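Local atomic coordinates of aminopeptidase C (Lactobacillus rhamnosus, PDB entry 4K7C), a protein that probably acts as a papain-like cysteine aminopeptidase that cleaves amino acids from the N termini of peptides. Residues 125-130 with 437-442; 262-267 with 293-298; 266-271 with 350-355; 358-363 with 405-410. All blocks are in the same frame, centred on the assembly; numbering follows the deposited sequence. Where two conformers were deposited one is given.

Interaction 1: residues 125-130 with 437-442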
loop_
_atom_site.group_PDB
_atom_site.type_symbol
_atom_site.label_atom_id
_atom_site.label_comp_id
_atom_site.label_asym_id
_atom_site.label_seq_id
_atom_site.Cartn_x
_atom_site.Cartn_y
_atom_site.Cartn_z
ATOM N N SER A 125 -42.343 17.620 -22.795
ATOM C CA SER A 125 -43.276 16.516 -22.591
ATOM C C SER A 125 -42.562 15.344 -21.878
ATOM O O SER A 125 -41.401 15.201 -21.944
ATOM C CB SER A 125 -43.884 16.079 -23.905
ATOM O OG SER A 125 -42.908 15.512 -24.767
ATOM N N ARG A 126 -43.300 14.552 -21.137
ATOM C CA ARG A 126 -42.724 13.495 -20.363
ATOM C C ARG A 126 -41.888 12.511 -21.203
ATOM O O ARG A 126 -40.796 12.101 -20.790
ATOM C CB ARG A 126 -43.813 12.788 -19.608
ATOM C CG ARG A 126 -43.285 11.895 -18.484
ATOM C CD ARG A 126 -44.443 11.331 -17.703
ATOM N NE ARG A 126 -43.951 10.480 -16.645
ATOM C CZ ARG A 126 -44.723 9.823 -15.810
ATOM N NH1 ARG A 126 -46.053 9.828 -15.950
ATOM N NH2 ARG A 126 -44.179 9.095 -14.886
ATOM N N LYS A 127 -42.357 12.160 -22.392
ATOM C CA LYS A 127 -41.622 11.172 -23.178
ATOM C C LYS A 127 -40.352 11.785 -23.800
ATOM O O LYS A 127 -39.338 11.094 -23.931
ATOM C CB LYS A 127 -42.552 10.571 -24.264
ATOM C CG LYS A 127 -43.534 9.559 -23.752
ATOM C CD LYS A 127 -44.400 9.091 -24.944
ATOM C CE LYS A 127 -45.642 8.342 -24.499
ATOM N NZ LYS A 127 -46.416 7.880 -25.712
ATOM N N VAL A 128 -40.387 13.050 -24.228
ATOM C CA VAL A 128 -39.208 13.685 -24.826
ATOM C C VAL A 128 -38.190 13.879 -23.700
ATOM O O VAL A 128 -37.007 13.543 -23.837
ATOM C CB VAL A 128 -39.495 14.985 -25.611
ATOM C CG1 VAL A 128 -38.207 15.622 -26.070
ATOM C CG2 VAL A 128 -40.401 14.600 -26.810
ATOM N N ALA A 129 -38.706 14.273 -22.517
ATOM C CA ALA A 129 -37.774 14.485 -21.376
ATOM C C ALA A 129 -37.114 13.178 -21.006
ATOM O O ALA A 129 -35.928 13.179 -20.694
ATOM C CB ALA A 129 -38.476 15.039 -20.169
ATOM N N PHE A 130 -37.852 12.084 -21.047
ATOM C CA PHE A 130 -37.291 10.741 -20.676
ATOM C C PHE A 130 -36.178 10.277 -21.612
ATOM O O PHE A 130 -35.111 9.807 -21.176
ATOM C CB PHE A 130 -38.448 9.757 -20.674
ATOM C CG PHE A 130 -38.046 8.377 -20.296
ATOM C CD1 PHE A 130 -37.906 8.041 -18.985
ATOM C CD2 PHE A 130 -37.751 7.460 -21.272
ATOM C CE1 PHE A 130 -37.514 6.778 -18.634
ATOM C CE2 PHE A 130 -37.373 6.181 -20.927
ATOM C CZ PHE A 130 -37.247 5.860 -19.603
ATOM N N ALA A 437 -45.550 1.869 -20.364
ATOM C CA ALA A 437 -44.948 3.193 -20.481
ATOM C C ALA A 437 -43.392 3.131 -20.432
ATOM O O ALA A 437 -42.803 2.287 -19.848
ATOM C CB ALA A 437 -45.485 4.092 -19.329
ATOM N N PRO A 438 -42.687 4.129 -21.017
ATOM C CA PRO A 438 -41.200 4.049 -21.096
ATOM C C PRO A 438 -40.467 3.914 -19.739
ATOM O O PRO A 438 -39.379 3.299 -19.620
ATOM C CB PRO A 438 -40.826 5.372 -21.783
ATOM C CG PRO A 438 -42.037 5.731 -22.583
ATOM C CD PRO A 438 -43.232 5.240 -21.820
ATOM N N TRP A 439 -41.078 4.553 -18.751
ATOM C CA TRP A 439 -40.560 4.722 -17.381
ATOM C C TRP A 439 -41.153 3.603 -16.520
ATOM O O TRP A 439 -41.046 3.623 -15.293
ATOM C CB TRP A 439 -41.018 6.123 -16.831
ATOM C CG TRP A 439 -42.436 6.483 -17.146
ATOM C CD1 TRP A 439 -43.560 6.080 -16.496
ATOM C CD2 TRP A 439 -42.867 7.267 -18.236
ATOM N NE1 TRP A 439 -44.695 6.578 -17.135
ATOM C CE2 TRP A 439 -44.278 7.369 -18.168
ATOM C CE3 TRP A 439 -42.197 7.941 -19.251
ATOM C CZ2 TRP A 439 -45.016 8.032 -19.141
ATOM C CZ3 TRP A 439 -42.935 8.640 -20.170
ATOM C CH2 TRP A 439 -44.318 8.669 -20.129
ATOM N N ASP A 440 -41.821 2.633 -17.134
ATOM C CA ASP A 440 -42.194 1.417 -16.356
ATOM C C ASP A 440 -41.018 0.763 -15.680
ATOM O O ASP A 440 -39.911 0.707 -16.219
ATOM C CB ASP A 440 -42.899 0.366 -17.252
ATOM C CG ASP A 440 -43.628 -0.698 -16.426
ATOM O OD1 ASP A 440 -42.992 -1.722 -16.059
ATOM O OD2 ASP A 440 -44.853 -0.514 -16.249
ATOM N N PRO A 441 -41.227 0.166 -14.453
ATOM C CA PRO A 441 -40.072 -0.458 -13.889
ATOM C C PRO A 441 -39.500 -1.613 -14.629
ATOM O O PRO A 441 -38.352 -1.889 -14.417
ATOM C CB PRO A 441 -40.534 -0.996 -12.542
ATOM C CG PRO A 441 -41.917 -0.615 -12.410
ATOM C CD PRO A 441 -42.302 0.342 -13.461
HETATM N N MSE A 442 -40.270 -2.331 -15.413
HETATM C CA MSE A 442 -39.712 -3.429 -16.218
HETATM C C MSE A 442 -39.021 -2.972 -17.494
HETATM O O MSE A 442 -38.595 -3.816 -18.310
HETATM C CB MSE A 442 -40.916 -4.324 -16.589
HETATM C CG MSE A 442 -41.485 -5.132 -15.398
HETATM SE SE MSE A 442 -40.357 -6.305 -14.400
HETATM C CE MSE A 442 -40.298 -5.258 -12.741
#
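R126 lies flat over one face of the W439 indole. The guanidinium and the ring stack with centres 3.6 Å apart and planes 6° apart. CZ of R126 is 3.7 Å from the centroid of the five-membered ring of W439, a cation-pi contact. Farther back, CD of R126 makes a CH-pi contact over the six-membered ring. K127 comes to the edge of the indole instead, with its CG 3.7 Å from CZ3 of W439. F130 packs beside the turn, its CE2 3.6 Å from CB of P438. An alanine at W439 would remove the indole and would probably cost R126 its stacking platform and K127 its contact with the ring edge.

The opposite face of the indole is backed by CB of A437 and CD of P438. W439 takes the crowded chi1 position (42°) at the corner of a type I turn from A437 to D440. R126 reaches it with CG anti to the backbone N and an extended chain. NH1 of R126 donates a hydrogen bond to the carbonyl O of D124 of the second subunit, and NZ of K127 forms a salt bridge with E280. The contact joins the first turn of helix 126-133 to the loop after strand 434-436, at the surface.

Interaction 2: residues 262-267 with 293-298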
loop_
_atom_site.group_PDB
_atom_site.type_symbol
_atom_site.label_atom_id
_atom_site.label_comp_id
_atom_site.label_asym_id
_atom_site.label_seq_id
_atom_site.Cartn_x
_atom_site.Cartn_y
_atom_site.Cartn_z
ATOM N N SER A 262 -38.090 -14.345 -22.174
ATOM C CA SER A 262 -37.974 -13.498 -21.002
ATOM C C SER A 262 -39.245 -13.652 -20.203
ATOM O O SER A 262 -40.328 -13.410 -20.718
ATOM C CB SER A 262 -37.717 -12.070 -21.373
ATOM O OG SER A 262 -37.726 -11.263 -20.178
ATOM N N ILE A 263 -39.083 -14.063 -18.966
ATOM C CA ILE A 263 -40.183 -14.227 -18.000
ATOM C C ILE A 263 -39.989 -13.229 -16.891
ATOM O O ILE A 263 -38.843 -13.093 -16.395
ATOM C CB ILE A 263 -40.182 -15.670 -17.535
ATOM C CG1 ILE A 263 -40.545 -16.547 -18.791
ATOM C CG2 ILE A 263 -41.226 -15.893 -16.474
ATOM C CD1 ILE A 263 -40.410 -17.980 -18.555
ATOM N N ILE A 264 -41.071 -12.526 -16.529
ATOM C CA ILE A 264 -40.998 -11.568 -15.392
ATOM C C ILE A 264 -41.952 -11.986 -14.317
ATOM O O ILE A 264 -42.845 -12.810 -14.565
ATOM C CB ILE A 264 -41.224 -10.107 -15.815
ATOM C CG1 ILE A 264 -42.622 -9.841 -16.399
ATOM C CG2 ILE A 264 -40.131 -9.693 -16.745
ATOM C CD1 ILE A 264 -42.974 -8.399 -16.722
ATOM N N ASN A 265 -41.755 -11.428 -13.103
ATOM C CA ASN A 265 -42.702 -11.564 -12.015
ATOM C C ASN A 265 -42.877 -10.169 -11.460
ATOM O O ASN A 265 -42.053 -9.709 -10.642
ATOM C CB ASN A 265 -42.200 -12.492 -10.934
ATOM C CG ASN A 265 -43.118 -12.547 -9.776
ATOM O OD1 ASN A 265 -42.763 -12.219 -8.647
ATOM N ND2 ASN A 265 -44.365 -13.002 -10.043
ATOM N N ALA A 266 -43.898 -9.476 -11.945
ATOM C CA ALA A 266 -44.196 -8.148 -11.549
ATOM C C ALA A 266 -45.688 -8.156 -11.067
ATOM O O ALA A 266 -46.623 -8.102 -11.892
ATOM C CB ALA A 266 -43.955 -7.253 -12.687
ATOM N N PRO A 267 -45.906 -8.351 -9.766
ATOM C CA PRO A 267 -47.223 -8.696 -9.266
ATOM C C PRO A 267 -48.117 -7.460 -9.026
ATOM O O PRO A 267 -48.723 -7.303 -7.973
ATOM C CB PRO A 267 -46.922 -9.418 -7.980
ATOM C CG PRO A 267 -45.645 -8.747 -7.479
ATOM C CD PRO A 267 -44.844 -8.586 -8.744
ATOM N N HIS A 293 -41.789 -9.654 -22.519
ATOM C CA HIS A 293 -41.769 -10.271 -21.252
ATOM C C HIS A 293 -43.114 -10.981 -21.023
ATOM O O HIS A 293 -44.169 -10.361 -21.196
ATOM C CB HIS A 293 -41.631 -9.204 -20.141
ATOM C CG HIS A 293 -40.370 -8.420 -20.161
ATOM N ND1 HIS A 293 -39.131 -9.020 -20.107
ATOM C CD2 HIS A 293 -40.155 -7.088 -20.083
ATOM C CE1 HIS A 293 -38.197 -8.076 -20.095
ATOM N NE2 HIS A 293 -38.792 -6.898 -20.097
ATOM N N LEU A 294 -43.041 -12.208 -20.587
ATOM C CA LEU A 294 -44.181 -13.007 -20.125
ATOM C C LEU A 294 -44.235 -12.946 -18.583
ATOM O O LEU A 294 -43.339 -13.483 -17.891
ATOM C CB LEU A 294 -44.022 -14.451 -20.583
ATOM C CG LEU A 294 -44.967 -15.530 -20.147
ATOM C CD1 LEU A 294 -46.323 -15.144 -20.701
ATOM C CD2 LEU A 294 -44.511 -16.873 -20.625
ATOM N N ASN A 295 -45.280 -12.305 -18.068
ATOM C CA ASN A 295 -45.472 -12.205 -16.640
ATOM C C ASN A 295 -46.135 -13.420 -16.067
ATOM O O ASN A 295 -47.228 -13.805 -16.520
ATOM C CB ASN A 295 -46.336 -11.004 -16.327
ATOM C CG ASN A 295 -46.121 -10.520 -14.905
ATOM O OD1 ASN A 295 -45.076 -10.795 -14.286
ATOM N ND2 ASN A 295 -47.081 -9.837 -14.373
ATOM N N LEU A 296 -45.487 -14.048 -15.082
ATOM C CA LEU A 296 -45.991 -15.221 -14.400
ATOM C C LEU A 296 -45.851 -15.060 -12.891
ATOM O O LEU A 296 -44.953 -14.331 -12.408
ATOM C CB LEU A 296 -45.195 -16.440 -14.813
ATOM C CG LEU A 296 -45.242 -16.775 -16.310
ATOM C CD1 LEU A 296 -44.341 -17.951 -16.548
ATOM C CD2 LEU A 296 -46.694 -17.114 -16.743
ATOM N N ASP A 297 -46.701 -15.784 -12.168
ATOM C CA ASP A 297 -46.634 -15.859 -10.711
ATOM C C ASP A 297 -45.293 -16.455 -10.268
ATOM O O ASP A 297 -44.658 -17.216 -10.994
ATOM C CB ASP A 297 -47.771 -16.717 -10.166
ATOM C CG ASP A 297 -47.584 -18.155 -10.469
ATOM O OD1 ASP A 297 -47.811 -18.533 -11.630
ATOM O OD2 ASP A 297 -47.208 -18.912 -9.559
ATOM N N ILE A 298 -44.902 -16.143 -9.055
ATOM C CA ILE A 298 -43.558 -16.471 -8.548
ATOM C C ILE A 298 -43.369 -17.942 -8.396
ATOM O O ILE A 298 -42.312 -18.400 -8.702
ATOM C CB ILE A 298 -43.213 -15.704 -7.209
ATOM C CG1 ILE A 298 -41.711 -15.781 -6.836
ATOM C CG2 ILE A 298 -44.059 -16.242 -6.067
ATOM C CD1 ILE A 298 -40.815 -15.237 -7.948
HETATM O O HOH W 1 -46.412 -13.951 -7.927
#
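S262 sets OG anti to its backbone N (chi1 175°), while H293 swings CG beside its own backbone N (chi1 -63°). These torsions bring OG of S262 into the plane of the imidazole, 2.6 Å from ND1 of H293, in a hydrogen bond that either could donate. CG2 of I264 sits over a face of the same ring, 3.9 Å from the H293 ring centroid, as a CH-pi contact.

N295 also turns its CG anti to the backbone N (chi1 -157°). Its amide then reads both backbone groups of A266. OD1 of N295 takes the A266 N-H at 2.9 Å on a lone pair, and ND2 of N295 gives to A266 O at 3.1 Å from above the carbonyl plane. N265 bonds through ND2 to L296 O at 2.8 Å, and a water links that ND2 with the backbone N of I298.

The strands pair in parallel, I263 beside L294 and I264 beside N295. L294 N donates to S262 O, I264 N to L294 O at 2.8 Å, and L296 N to I264 O. The pairing is buried. Strand 408-414 flanks strand 260-264, strand 275-279 flanks strand 293-295, and helix 298-310 packs against I263 and L296.

Interaction 3: residues 266-271 with 350-355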
loop_
_atom_site.group_PDB
_atom_site.type_symbol
_atom_site.label_atom_id
_atom_site.label_comp_id
_atom_site.label_asym_id
_atom_site.label_seq_id
_atom_site.Cartn_x
_atom_site.Cartn_y
_atom_site.Cartn_z
ATOM N N ALA A 266 -43.898 -9.476 -11.945
ATOM C CA ALA A 266 -44.196 -8.148 -11.549
ATOM C C ALA A 266 -45.688 -8.156 -11.067
ATOM O O ALA A 266 -46.623 -8.102 -11.892
ATOM C CB ALA A 266 -43.955 -7.253 -12.687
ATOM N N PRO A 267 -45.906 -8.351 -9.766
ATOM C CA PRO A 267 -47.223 -8.696 -9.266
ATOM C C PRO A 267 -48.117 -7.460 -9.026
ATOM O O PRO A 267 -48.723 -7.303 -7.973
ATOM C CB PRO A 267 -46.922 -9.418 -7.980
ATOM C CG PRO A 267 -45.645 -8.747 -7.479
ATOM C CD PRO A 267 -44.844 -8.586 -8.744
ATOM N N THR A 268 -48.193 -6.618 -10.001
ATOM C CA THR A 268 -48.902 -5.357 -9.868
ATOM C C THR A 268 -50.207 -5.436 -10.632
ATOM O O THR A 268 -50.410 -6.314 -11.491
ATOM C CB THR A 268 -48.033 -4.177 -10.298
ATOM O OG1 THR A 268 -47.521 -4.376 -11.608
ATOM C CG2 THR A 268 -46.874 -3.957 -9.271
ATOM N N ALA A 269 -51.124 -4.552 -10.273
ATOM C CA ALA A 269 -52.499 -4.658 -10.823
ATOM C C ALA A 269 -52.575 -4.418 -12.344
ATOM O O ALA A 269 -53.455 -4.966 -13.009
ATOM C CB ALA A 269 -53.405 -3.697 -10.084
ATOM N N ASP A 270 -51.689 -3.604 -12.886
ATOM C CA ASP A 270 -51.678 -3.326 -14.326
ATOM C C ASP A 270 -51.090 -4.491 -15.160
ATOM O O ASP A 270 -51.028 -4.382 -16.379
ATOM C CB ASP A 270 -50.868 -2.044 -14.612
ATOM C CG ASP A 270 -49.358 -2.174 -14.237
ATOM O OD1 ASP A 270 -49.041 -2.740 -13.139
ATOM O OD2 ASP A 270 -48.479 -1.649 -15.014
ATOM N N LYS A 271 -50.583 -5.547 -14.507
ATOM C CA LYS A 271 -49.878 -6.631 -15.196
ATOM C C LYS A 271 -50.421 -8.005 -14.871
ATOM O O LYS A 271 -49.773 -8.825 -14.194
ATOM C CB LYS A 271 -48.372 -6.544 -14.897
ATOM C CG LYS A 271 -47.775 -5.251 -15.299
ATOM C CD LYS A 271 -46.306 -5.177 -14.900
ATOM C CE LYS A 271 -45.593 -3.974 -15.546
ATOM N NZ LYS A 271 -45.796 -2.672 -14.870
ATOM N N THR A 350 -44.518 -4.845 0.302
ATOM C CA THR A 350 -44.669 -5.944 -0.578
ATOM C C THR A 350 -43.918 -5.663 -1.900
ATOM O O THR A 350 -43.570 -4.541 -2.225
ATOM C CB THR A 350 -46.182 -6.154 -0.958
ATOM O OG1 THR A 350 -46.641 -5.062 -1.765
ATOM C CG2 THR A 350 -47.119 -6.365 0.310
ATOM N N LYS A 351 -43.755 -6.713 -2.710
ATOM C CA LYS A 351 -43.064 -6.616 -3.993
ATOM C C LYS A 351 -43.831 -5.657 -4.892
ATOM O O LYS A 351 -43.248 -4.795 -5.530
ATOM C CB LYS A 351 -42.927 -8.018 -4.577
ATOM C CG LYS A 351 -42.060 -8.093 -5.831
ATOM C CD LYS A 351 -41.809 -9.509 -6.204
ATOM C CE LYS A 351 -40.811 -9.648 -7.327
ATOM N NZ LYS A 351 -40.472 -11.109 -7.490
ATOM N N ALA A 352 -45.163 -5.752 -4.901
ATOM C CA ALA A 352 -45.957 -4.814 -5.693
ATOM C C ALA A 352 -45.788 -3.379 -5.248
ATOM O O ALA A 352 -45.748 -2.434 -6.038
ATOM C CB ALA A 352 -47.422 -5.192 -5.627
ATOM N N GLU A 353 -45.855 -3.173 -3.925
ATOM C CA GLU A 353 -45.663 -1.787 -3.406
ATOM C C GLU A 353 -44.257 -1.276 -3.761
ATOM O O GLU A 353 -44.120 -0.105 -4.121
ATOM C CB GLU A 353 -45.830 -1.755 -1.916
ATOM C CG GLU A 353 -47.266 -1.958 -1.487
ATOM C CD GLU A 353 -47.425 -2.213 -0.015
ATOM O OE1 GLU A 353 -46.463 -2.577 0.710
ATOM O OE2 GLU A 353 -48.568 -2.095 0.461
ATOM N N ARG A 354 -43.197 -2.110 -3.627
ATOM C CA ARG A 354 -41.871 -1.598 -3.983
ATOM C C ARG A 354 -41.737 -1.181 -5.445
ATOM O O ARG A 354 -41.165 -0.178 -5.751
ATOM C CB ARG A 354 -40.789 -2.603 -3.669
ATOM C CG ARG A 354 -40.623 -2.944 -2.220
ATOM C CD ARG A 354 -39.286 -3.656 -2.010
ATOM N NE ARG A 354 -39.216 -4.408 -0.777
ATOM C CZ ARG A 354 -39.695 -5.629 -0.593
ATOM N NH1 ARG A 354 -40.154 -6.406 -1.615
ATOM N NH2 ARG A 354 -39.528 -6.144 0.599
ATOM N N LEU A 355 -42.406 -1.904 -6.357
ATOM C CA LEU A 355 -42.428 -1.486 -7.767
ATOM C C LEU A 355 -43.178 -0.223 -7.950
ATOM O O LEU A 355 -42.701 0.662 -8.640
ATOM C CB LEU A 355 -43.061 -2.613 -8.683
ATOM C CG LEU A 355 -42.165 -3.906 -8.755
ATOM C CD1 LEU A 355 -42.815 -5.136 -9.338
ATOM C CD2 LEU A 355 -40.923 -3.607 -9.588
#
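NZ of K351 is gripped by three acceptors: OD1 of N265 and the backbone carbonyls of D405 and V408. Two of these are main-chain oxygens near the end of helix 401-407, so the ammonium probably offsets the negative end of that helix, and its charged form is likely to be favoured. The chain of K351 is extended, with CG anti to the backbone N (chi1 -172°), which carries NZ past P267. Along the way it meets the proline ring at about a right angle, CG of K351 lying 4.0 Å from CG of P267.

P267 is the centre of an inverse gamma turn. Its carbonyl O lies 3.4 Å from CB of A352, and its CD meets CD1 of L355 at 4.0 Å. T268 follows, with CG2 anti to the carbonyl carbon. That methyl lies 3.9 Å from CB of A352. OG1 of T268 takes the crowded position and gives its proton to OD1 of D270 at 2.7 Å, within the type I turn from T268 to K271. A glycine at T268 would remove both branches and would probably loosen the packing on A352 and the hold on D270. D270 is also salt-bridged by K271, OD2 to NZ, 2.9 Å, and the same NZ forms a salt bridge with D440.

Across the contact, T350 and E353 form a capping box at the start of helix 351-356. E353 N donates to OG1 of T350 at 3.0 Å. No hydrogen bond crosses between the two segments. The contact is mainly apolar and sets this first helical turn against the loop between strands 260-264 and 275-279. L355 and K351 of the helix also touch Y409 on strand 408-414.

Interaction 4: residues 358-363 with 405-410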
loop_
_atom_site.group_PDB
_atom_site.type_symbol
_atom_site.label_atom_id
_atom_site.label_comp_id
_atom_site.label_asym_id
_atom_site.label_seq_id
_atom_site.Cartn_x
_atom_site.Cartn_y
_atom_site.Cartn_z
ATOM N N GLY A 358 -41.537 2.899 -6.481
ATOM C CA GLY A 358 -40.180 3.364 -6.858
ATOM C C GLY A 358 -39.023 2.920 -5.974
ATOM O O GLY A 358 -37.872 3.379 -6.113
ATOM N N GLU A 359 -39.327 2.009 -5.075
ATOM C CA GLU A 359 -38.363 1.489 -4.135
ATOM C C GLU A 359 -37.458 0.419 -4.788
ATOM O O GLU A 359 -36.316 0.328 -4.423
ATOM C CB GLU A 359 -39.092 0.917 -2.930
ATOM C CG GLU A 359 -38.212 0.154 -1.894
ATOM C CD GLU A 359 -36.937 0.887 -1.435
ATOM O OE1 GLU A 359 -36.908 2.111 -1.432
ATOM O OE2 GLU A 359 -36.008 0.168 -1.018
ATOM N N SER A 360 -37.985 -0.383 -5.739
ATOM C CA SER A 360 -37.218 -1.497 -6.291
ATOM C C SER A 360 -37.551 -1.703 -7.731
ATOM O O SER A 360 -38.661 -1.432 -8.137
ATOM C CB SER A 360 -37.473 -2.785 -5.520
ATOM O OG SER A 360 -36.558 -3.844 -5.788
ATOM N N LEU A 361 -36.619 -2.271 -8.475
ATOM C CA LEU A 361 -36.774 -2.608 -9.913
ATOM C C LEU A 361 -35.497 -3.397 -10.275
ATOM O O LEU A 361 -34.621 -3.587 -9.402
ATOM C CB LEU A 361 -37.034 -1.413 -10.807
ATOM C CG LEU A 361 -36.264 -0.114 -10.600
ATOM C CD1 LEU A 361 -34.804 -0.356 -10.790
ATOM C CD2 LEU A 361 -36.689 0.958 -11.565
HETATM N N MSE A 362 -35.413 -4.016 -11.466
HETATM C CA MSE A 362 -34.151 -4.716 -11.850
HETATM C C MSE A 362 -33.065 -3.706 -12.065
HETATM O O MSE A 362 -33.261 -2.730 -12.758
HETATM C CB MSE A 362 -34.216 -5.603 -13.133
HETATM C CG MSE A 362 -32.803 -5.932 -13.683
HETATM SE SE MSE A 362 -32.961 -7.028 -15.338
HETATM C CE MSE A 362 -31.234 -7.760 -15.716
ATOM N N THR A 363 -31.923 -3.929 -11.431
ATOM C CA THR A 363 -30.768 -3.088 -11.504
ATOM C C THR A 363 -29.511 -3.876 -11.970
ATOM O O THR A 363 -28.502 -3.268 -12.309
ATOM C CB THR A 363 -30.440 -2.435 -10.165
ATOM O OG1 THR A 363 -30.076 -3.474 -9.253
ATOM C CG2 THR A 363 -31.637 -1.625 -9.627
ATOM N N ASP A 405 -37.701 -14.480 -3.920
ATOM C CA ASP A 405 -39.131 -14.102 -3.964
ATOM C C ASP A 405 -39.356 -12.631 -4.084
ATOM O O ASP A 405 -40.234 -12.151 -4.780
ATOM C CB ASP A 405 -39.914 -14.667 -2.747
ATOM C CG ASP A 405 -40.078 -16.167 -2.777
ATOM O OD1 ASP A 405 -39.713 -16.821 -3.779
ATOM O OD2 ASP A 405 -40.545 -16.726 -1.757
ATOM N N GLN A 406 -38.603 -11.874 -3.306
ATOM C CA GLN A 406 -38.822 -10.477 -3.239
ATOM C C GLN A 406 -38.137 -9.697 -4.339
ATOM O O GLN A 406 -38.691 -8.736 -4.856
ATOM C CB GLN A 406 -38.300 -9.904 -1.891
ATOM C CG GLN A 406 -38.963 -10.276 -0.570
ATOM C CD GLN A 406 -40.460 -10.144 -0.619
ATOM O OE1 GLN A 406 -41.041 -9.150 -1.070
ATOM N NE2 GLN A 406 -41.085 -11.163 -0.179
ATOM N N PHE A 407 -36.891 -10.069 -4.694
ATOM C CA PHE A 407 -36.032 -9.174 -5.410
ATOM C C PHE A 407 -35.582 -9.641 -6.804
ATOM O O PHE A 407 -34.932 -8.879 -7.525
ATOM C CB PHE A 407 -34.783 -8.737 -4.575
ATOM C CG PHE A 407 -35.168 -8.050 -3.307
ATOM C CD1 PHE A 407 -35.972 -6.909 -3.344
ATOM C CD2 PHE A 407 -34.912 -8.609 -2.090
ATOM C CE1 PHE A 407 -36.371 -6.280 -2.151
ATOM C CE2 PHE A 407 -35.322 -7.992 -0.903
ATOM C CZ PHE A 407 -36.056 -6.823 -0.949
ATOM N N VAL A 408 -35.948 -10.850 -7.160
ATOM C CA VAL A 408 -35.766 -11.287 -8.556
ATOM C C VAL A 408 -37.025 -10.968 -9.376
ATOM O O VAL A 408 -38.157 -11.370 -8.967
ATOM C CB VAL A 408 -35.494 -12.757 -8.636
ATOM C CG1 VAL A 408 -35.461 -13.313 -10.133
ATOM C CG2 VAL A 408 -34.204 -13.100 -7.926
ATOM N N TYR A 409 -36.817 -10.286 -10.503
ATOM C CA TYR A 409 -37.883 -9.861 -11.373
ATOM C C TYR A 409 -37.917 -10.537 -12.745
ATOM O O TYR A 409 -38.981 -10.501 -13.352
ATOM C CB TYR A 409 -37.870 -8.392 -11.601
ATOM C CG TYR A 409 -37.979 -7.560 -10.302
ATOM C CD1 TYR A 409 -39.185 -7.353 -9.727
ATOM C CD2 TYR A 409 -36.852 -6.965 -9.717
ATOM C CE1 TYR A 409 -39.349 -6.650 -8.544
ATOM C CE2 TYR A 409 -37.020 -6.189 -8.551
ATOM C CZ TYR A 409 -38.273 -6.027 -7.977
ATOM O OH TYR A 409 -38.432 -5.282 -6.827
ATOM N N GLN A 410 -36.820 -11.162 -13.169
ATOM C CA GLN A 410 -36.753 -11.736 -14.504
ATOM C C GLN A 410 -35.866 -12.956 -14.565
ATOM O O GLN A 410 -34.829 -12.998 -13.903
ATOM C CB GLN A 410 -36.131 -10.728 -15.436
ATOM C CG GLN A 410 -36.853 -9.438 -15.628
ATOM C CD GLN A 410 -36.139 -8.649 -16.679
ATOM O OE1 GLN A 410 -36.549 -7.529 -17.082
ATOM N NE2 GLN A 410 -35.025 -9.213 -17.111
#
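Y409 reaches alongside the backbone of S360 to M362, its CE2 3.6 Å from the carbonyl carbon of L361. CD2 of Y409 lies 3.7 Å from the backbone N of M362. The ring meets this chain obliquely. Its hydroxyl lies at the tip: OH of Y409 and OG of S360 are hydrogen-bonded at 2.6 Å, with the serine oxygen in the ring plane. CG of Y409 is beside its backbone N (chi1 -58°), and OG of S360 is anti to its own (chi1 -167°). OG of S360 also bonds to D320, so the serine oxygen has two polar neighbours. CD1 of F407 brings a ring edge to the same OG at 4.0 Å.

Y409 and Q410 form a classic beta bulge opposite G318, where helix 401-407 has just given way to strand 408-414. In the facing segment, G358 has positive phi and is the C-prime residue of a Schellman motif that ends helix 351-356.

Selenomethionine M362 runs extended from CG and crosses Q410 at about a right angle. Its SE is 3.5 Å from NE2 of Q410. W316 of strand 315-319 touches both side chains. E359, just before S360, makes a salt bridge to R181 of the second subunit.

How the interactions relate
From the N terminus, residues 125-130 open the longest loop. It closes only at 437-442, so interaction 1 encloses the other three. Interactions 2 and 3 start from overlapping segments that share A266 and P267. Interaction 2 closes first, at 293-298, and interaction 3 later, at 350-355. Interaction 4 follows both in series, between 358-363 and 405-410. K351 bridges interactions 2, 3 and 4. The backbone N of N265, just past strand 260-264, probably hydrogen-bonds to Y409 O on neighbouring strand 408-414. Interaction 1 returns through a D440-K271 salt bridge and through M442 against I264, L355 and Y409. Together they tie helix 126-133, the C-terminal segment, strands 260-264, 293-295 and 408-414, and helix 351-356.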